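PDB 1VDW: fructose-bisphosphatase from Pyrococcus horikoshii, which probably removes the 1-phosphate of fructose 1,6-bisphosphate, and perhaps of inositol monophosphates, as a magnesium-dependent homodimeric phosphatase of the inositol monophosphatase superfamily. Local coordinates for the interface of chains A and B. Sequence-based numbering; all coordinates share one arbitrary frame. Chains: chain A/B, hypothetical protein PH1897.

Contact 1: the interface of chains A and B. Residues chain A 170-172; chain B 169-172.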
# COMPACT_ATOMS: atom_id res chain seq x y z
N ARG A 170 -7.74 -3.06 1.15
CA ARG A 170 -6.45 -2.59 0.67
C ARG A 170 -6.38 -3.05 -0.78
O ARG A 170 -6.89 -4.11 -1.14
CB ARG A 170 -5.30 -3.21 1.46
CG ARG A 170 -5.22 -2.75 2.91
CD ARG A 170 -4.74 -1.31 3.02
NE ARG A 170 -4.65 -0.83 4.40
CZ ARG A 170 -5.67 -0.30 5.07
NH1 ARG A 170 -6.86 -0.18 4.51
NH2 ARG A 170 -5.48 0.13 6.32
N THR A 171 -5.78 -2.21 -1.61
CA THR A 171 -5.56 -2.54 -3.02
C THR A 171 -4.17 -1.98 -3.20
O THR A 171 -3.98 -0.80 -3.51
CB THR A 171 -6.59 -1.87 -3.92
OG1 THR A 171 -7.91 -2.22 -3.48
CG2 THR A 171 -6.42 -2.34 -5.36
N LEU A 172 -3.18 -2.84 -2.98
CA LEU A 172 -1.79 -2.41 -2.98
C LEU A 172 -1.03 -2.38 -4.29
O LEU A 172 -0.03 -1.66 -4.38
CB LEU A 172 -1.01 -3.24 -1.95
CG LEU A 172 -1.63 -3.27 -0.55
CD1 LEU A 172 -0.75 -4.08 0.38
CD2 LEU A 172 -1.82 -1.86 -0.03
N THR B 169 -6.32 1.52 -9.75
CA THR B 169 -6.66 2.15 -8.48
C THR B 169 -5.78 1.56 -7.38
O THR B 169 -5.27 0.43 -7.50
CB THR B 169 -8.14 1.95 -8.05
OG1 THR B 169 -8.39 0.56 -7.79
CG2 THR B 169 -9.08 2.45 -9.14
N ARG B 170 -5.61 2.34 -6.32
CA ARG B 170 -4.84 1.93 -5.15
C ARG B 170 -5.67 2.34 -3.94
O ARG B 170 -6.41 3.32 -3.98
CB ARG B 170 -3.49 2.65 -5.09
CG ARG B 170 -2.50 2.27 -6.19
CD ARG B 170 -1.92 0.88 -5.97
NE ARG B 170 -1.00 0.47 -7.03
CZ ARG B 170 -1.37 -0.11 -8.17
NH1 ARG B 170 -2.64 -0.37 -8.42
NH2 ARG B 170 -0.44 -0.46 -9.06
N THR B 171 -5.55 1.57 -2.87
CA THR B 171 -6.21 1.86 -1.60
C THR B 171 -5.13 1.42 -0.63
O THR B 171 -5.06 0.26 -0.24
CB THR B 171 -7.51 1.06 -1.45
OG1 THR B 171 -8.33 1.28 -2.61
CG2 THR B 171 -8.27 1.52 -0.21
N LEU B 172 -4.28 2.37 -0.26
CA LEU B 172 -3.11 2.05 0.54
C LEU B 172 -3.23 2.06 2.05
O LEU B 172 -2.38 1.49 2.73
CB LEU B 172 -1.95 2.94 0.07
CG LEU B 172 -1.72 2.87 -1.45
CD1 LEU B 172 -0.55 3.77 -1.85
CD2 LEU B 172 -1.45 1.43 -1.88
O HOH W 1 -10.10 -1.29 -2.06
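The backbone amide N of A:Thr171 donates to the carbonyl O of B:Thr171 at 2.9 Å, and the amide of B:Thr171 answers to A:Thr171 O. This reciprocal pair is an antiparallel beta bridge on the two-fold axis of the dimer, where the chains meet just past strand 168-170 of each copy.

On one side of the bridge the threonines face each other. Each side chain keeps OG1 beside its own backbone N (chi1 -55° in A:Thr171), which points both hydroxyls toward one shared water. That water lies 2.8 Å from A:Thr171 OG1 and 3.2 Å from B:Thr171 OG1, so the hydroxyls are joined through it. The methyl CG2 of A:Thr171 turns the other way, toward the carbonyl O of B:Thr169.

On the opposite side the leucines meet in an apolar contact at the axis: A:Leu172 CD2 touches B:Leu172 CD2 at 3.8 Å, and each of these methyls also lies near the partner's Thr171 carbonyl O.

The arginines flank this core. B:Arg170 bends at chi2 (-73°) and lays its CD methylene against A:Leu172 O, 3.5 Å away, with A:Thr171 O close by. Its guanidinium is also held within its own chain, where NH1 donates to B:Thr169 O at 2.9 Å, approaching from above the carbonyl plane.

Contact 2: the interface of chains A and B. Residues chain A 90-91, 96, 172-173; chain B 150, 168, 170, 186.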
# COMPACT_ATOMS: atom_id res chain seq x y z
N TYR A 90 4.39 -0.56 -11.53
CA TYR A 90 3.89 0.80 -11.45
C TYR A 90 4.29 1.42 -10.12
O TYR A 90 4.76 2.56 -10.06
CB TYR A 90 2.36 0.87 -11.58
CG TYR A 90 1.84 2.28 -11.40
CD1 TYR A 90 1.76 3.15 -12.48
CD2 TYR A 90 1.52 2.77 -10.13
CE1 TYR A 90 1.38 4.48 -12.31
CE2 TYR A 90 1.13 4.10 -9.95
CZ TYR A 90 1.07 4.95 -11.04
OH TYR A 90 0.72 6.27 -10.87
N ASN A 91 4.10 0.67 -9.04
CA ASN A 91 4.44 1.18 -7.73
C ASN A 91 5.91 1.55 -7.66
O ASN A 91 6.27 2.64 -7.20
CB ASN A 91 4.13 0.14 -6.65
CG ASN A 91 2.65 -0.08 -6.44
OD1 ASN A 91 1.81 0.73 -6.86
ND2 ASN A 91 2.31 -1.17 -5.77
N ILE A 96 6.19 4.03 -4.80
CA ILE A 96 5.22 3.44 -3.87
C ILE A 96 5.89 2.16 -3.36
O ILE A 96 6.19 1.25 -4.13
CB ILE A 96 3.91 3.15 -4.61
CG1 ILE A 96 3.36 4.46 -5.20
CG2 ILE A 96 2.91 2.50 -3.66
CD1 ILE A 96 2.07 4.31 -5.98
N LEU A 172 -3.18 -2.84 -2.98
CA LEU A 172 -1.79 -2.41 -2.98
C LEU A 172 -1.03 -2.38 -4.29
O LEU A 172 -0.03 -1.66 -4.38
CB LEU A 172 -1.01 -3.24 -1.95
CG LEU A 172 -1.63 -3.27 -0.55
CD1 LEU A 172 -0.75 -4.08 0.38
CD2 LEU A 172 -1.82 -1.86 -0.03
N GLY A 173 -1.48 -3.13 -5.28
CA GLY A 173 -0.77 -3.13 -6.55
C GLY A 173 0.35 -4.15 -6.66
O GLY A 173 1.20 -4.05 -7.55
N SER B 150 -3.99 6.95 -12.80
CA SER B 150 -3.89 6.08 -11.64
C SER B 150 -4.41 6.87 -10.45
O SER B 150 -4.01 8.02 -10.25
CB SER B 150 -2.44 5.69 -11.41
OG SER B 150 -1.93 5.01 -12.55
N ARG B 168 -5.76 2.22 -13.26
CA ARG B 168 -5.60 1.45 -12.04
C ARG B 168 -6.00 2.25 -10.82
O ARG B 168 -6.04 3.48 -10.85
CB ARG B 168 -4.13 1.03 -11.88
CG ARG B 168 -3.17 2.22 -11.82
CD ARG B 168 -1.72 1.80 -11.64
NE ARG B 168 -1.19 1.03 -12.77
CZ ARG B 168 -0.92 1.54 -13.97
NH1 ARG B 168 -1.12 2.82 -14.22
NH2 ARG B 168 -0.44 0.75 -14.92
N ARG B 170 -5.61 2.34 -6.32
CA ARG B 170 -4.84 1.93 -5.15
C ARG B 170 -5.67 2.34 -3.94
O ARG B 170 -6.41 3.32 -3.98
CB ARG B 170 -3.49 2.65 -5.09
CG ARG B 170 -2.50 2.27 -6.19
CD ARG B 170 -1.92 0.88 -5.97
NE ARG B 170 -1.00 0.47 -7.03
CZ ARG B 170 -1.37 -0.11 -8.17
NH1 ARG B 170 -2.64 -0.37 -8.42
NH2 ARG B 170 -0.44 -0.46 -9.06
N ALA B 186 2.83 10.86 -7.96
CA ALA B 186 2.78 9.40 -8.02
C ALA B 186 1.39 8.87 -8.36
O ALA B 186 1.20 7.68 -8.60
CB ALA B 186 3.23 8.82 -6.68
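A:Tyr90, on the short helix 89-93, reaches across the dimer interface and donates its phenol OH to the backbone carbonyl O of B:Ala186 at 2.7 Å. The donor stands well above the carbonyl plane. With CG anti to the backbone N (chi1 176°), the ring extends away from its helix, so that its hydroxyl end meets B:Ala186 while B:Arg168 covers one face.

The tight part of the contact is that face. B:Arg168 lays its CD methylene over it, 3.7 Å from the ring centroid, a CH-pi contact. The bend at chi3 then brings the guanidinium nearly parallel to the ring, the two planes 10° apart, but displaced toward the ring's rim, with NH1 above and just beyond the CD1–CE1 edge. B:Ser150 steadies that group: its OG accepts from B:Arg168 NH1 at 2.9 Å in the guanidinium plane, while its CB packs against the phenol end of A:Tyr90.

A second grip forms beside the ring. B:Arg170 NE donates to A:Asn91 OD1 at 2.8 Å, almost straight (170°) and on a lone pair in the carbonyl plane, although amide and guanidinium stand nearly perpendicular. NH2 adds a weak bond to the same oxygen. The amide is held at its other end too, since ND2 donates to A:Leu172 O within chain A at 2.8 Å, fixing which way OD1 points.

Contact is looser at the margin. A:Ile96 buries little surface, and its CD1 comes no nearer to chain B than 4.4 Å, at B:Ala186 O. A:Gly173, by contrast, has no side chain to intervene, and its CA lies over the centre of the B:Arg170 guanidinium, 3.5 Å from CZ.

The C-alpha centres of contact 1 and contact 2 lie about 7 Å apart, and the two share A:Leu172 and B:Arg170. Contact 1 straddles the two-fold axis; contact 2 lies to one side of it and recurs with the chains exchanged. Strand 168-170 and the loop after it serve both: Thr171, just past the strand, pairs at the axis, while Arg168 and Arg170 of the strand reach outward to helix 89-93 of the partner. That helix follows closely on Asp84, Leu86 and Asp87, which probably bind magnesium, so dimer formation may help to steady the surroundings of the active site.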